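Nucleoplasmin-like protein (Drosophila melanogaster, PDB 1NLQ) binds core histones and acts as a chaperone in the ATP-facilitated assembly of approximately regularly spaced nucleosomal arrays. Local coordinates at residues L67-G70 against E71-V75. Sequence-based numbering, arbitrary orientation.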
loop_
_atom_site.group_PDB
_atom_site.type_symbol
_atom_site.label_atom_id
_atom_site.label_comp_id
_atom_site.label_asym_id
_atom_site.label_seq_id
_atom_site.Cartn_x
_atom_site.Cartn_y
_atom_site.Cartn_z
ATOM N N LEU A 67 6.032 -8.400 -11.866
ATOM C CA LEU A 67 6.645 -7.093 -12.066
ATOM C C LEU A 67 7.140 -6.937 -13.501
ATOM O O LEU A 67 7.392 -7.920 -14.196
ATOM C CB LEU A 67 7.833 -6.925 -11.114
ATOM C CG LEU A 67 7.591 -7.214 -9.627
ATOM C CD1 LEU A 67 8.919 -7.286 -8.902
ATOM C CD2 LEU A 67 6.697 -6.146 -9.024
ATOM N N LYS A 68 7.268 -5.691 -13.943
ATOM C CA LYS A 68 7.760 -5.415 -15.288
ATOM C C LYS A 68 8.201 -3.964 -15.396
ATOM O O LYS A 68 7.417 -3.050 -15.155
ATOM C CB LYS A 68 6.679 -5.716 -16.334
ATOM C CG LYS A 68 7.179 -5.541 -17.776
ATOM C CD LYS A 68 6.221 -6.100 -18.827
ATOM C CE LYS A 68 4.906 -5.350 -18.875
ATOM N NZ LYS A 68 4.134 -5.697 -20.114
ATOM N N ALA A 69 9.470 -3.762 -15.739
ATOM C CA ALA A 69 10.018 -2.419 -15.894
ATOM C C ALA A 69 9.158 -1.654 -16.897
ATOM O O ALA A 69 8.917 -2.129 -18.006
ATOM C CB ALA A 69 11.461 -2.501 -16.388
ATOM N N GLY A 70 8.696 -0.474 -16.502
ATOM C CA GLY A 70 7.851 0.320 -17.379
ATOM C C GLY A 70 6.386 0.255 -16.984
ATOM O O GLY A 70 5.591 1.119 -17.369
ATOM N N GLU A 71 6.015 -0.760 -16.206
ATOM C CA GLU A 71 4.633 -0.915 -15.770
ATOM C C GLU A 71 4.477 -1.071 -14.254
ATOM O O GLU A 71 3.758 -0.308 -13.602
ATOM C CB GLU A 71 3.969 -2.129 -16.438
ATOM C CG GLU A 71 2.552 -2.374 -15.901
ATOM C CD GLU A 71 2.083 -3.819 -16.026
ATOM O OE1 GLU A 71 1.526 -4.182 -17.081
ATOM O OE2 GLU A 71 2.281 -4.595 -15.060
ATOM N N THR A 72 5.148 -2.069 -13.693
ATOM C CA THR A 72 5.031 -2.338 -12.264
ATOM C C THR A 72 6.415 -2.540 -11.653
ATOM O O THR A 72 7.057 -3.574 -11.850
ATOM C CB THR A 72 4.166 -3.599 -12.032
ATOM O OG1 THR A 72 2.958 -3.491 -12.798
ATOM C CG2 THR A 72 3.799 -3.745 -10.558
ATOM N N ARG A 73 6.863 -1.546 -10.895
ATOM C CA ARG A 73 8.178 -1.579 -10.270
ATOM C C ARG A 73 8.184 -2.365 -8.966
ATOM O O ARG A 73 9.210 -2.912 -8.563
ATOM C CB ARG A 73 8.646 -0.135 -10.021
ATOM C CG ARG A 73 9.997 0.031 -9.320
ATOM C CD ARG A 73 11.129 -0.666 -10.059
ATOM N NE ARG A 73 11.195 -0.308 -11.472
ATOM C CZ ARG A 73 12.072 -0.829 -12.327
ATOM N NH1 ARG A 73 12.957 -1.727 -11.906
ATOM N NH2 ARG A 73 12.046 -0.466 -13.601
ATOM N N ALA A 74 7.031 -2.437 -8.315
ATOM C CA ALA A 74 6.956 -3.139 -7.045
ATOM C C ALA A 74 5.539 -3.482 -6.620
ATOM O O ALA A 74 4.571 -2.900 -7.097
ATOM C CB ALA A 74 7.615 -2.281 -5.951
ATOM N N VAL A 75 5.433 -4.465 -5.735
ATOM C CA VAL A 75 4.153 -4.843 -5.158
ATOM C C VAL A 75 4.365 -4.900 -3.645
ATOM O O VAL A 75 5.487 -5.090 -3.161
ATOM C CB VAL A 75 3.622 -6.215 -5.657
ATOM C CG1 VAL A 75 3.229 -6.124 -7.125
ATOM C CG2 VAL A 75 4.664 -7.297 -5.431
#
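The guanidinium of R73 meets the methyl of A69 obliquely, NH2 lying 3.5 Å from A69 CB; the small alanine leaves room for this flat group beside the turn. R73 reaches back because its chain folds at both chi2 and chi3 (57° and 52°). Its NH1 bonds to the carbonyl of L39, while NE forms a salt bridge with E71 of a neighbouring subunit. The other flat group, the carboxylate of E71, takes the hydroxyl of T72 on the anti lone pair of OE2, with T72 OG1 2.6 Å from E71 OE2. The same oxygen is paired with R73 of another neighbouring subunit, so the arginine-glutamate pair recurs from subunit to subunit. With an alanine at E71, that neighbouring arginine is likely to lose its counter-charge, and the T72 hydroxyl this acceptor. The K68 side chain crosses that of E71 at a slant, its CE 4.0 Å from E71 OE1, but its ammonium stays beyond salt-bridge distance.

In the backbone, K68 O accepts two bonds, from E71 N and from T72 N, both at 2.9 Å. The first closes a type II turn, in which G70 tolerates a positive phi that would jam a CB against the preceding carbonyl. K68 N returns a bond to T72 O at 3.0 Å. On the apolar side, L67 sends CD2 to within 3.6 Å of A74 CA and 4.0 Å of V75 CG1, its branched end packing close to where strand 74-82 begins.

With E71 and T72 together facing K68, this is a classic beta bulge beside a tight turn. It links strands 60-68 and 74-82, each outermost, within this chain, in one of the two sheets of the nucleoplasmin-core beta sandwich, at the subunit interfaces of the pentamer; K68 itself is inferred to contact the opposing pentamer in the decamer.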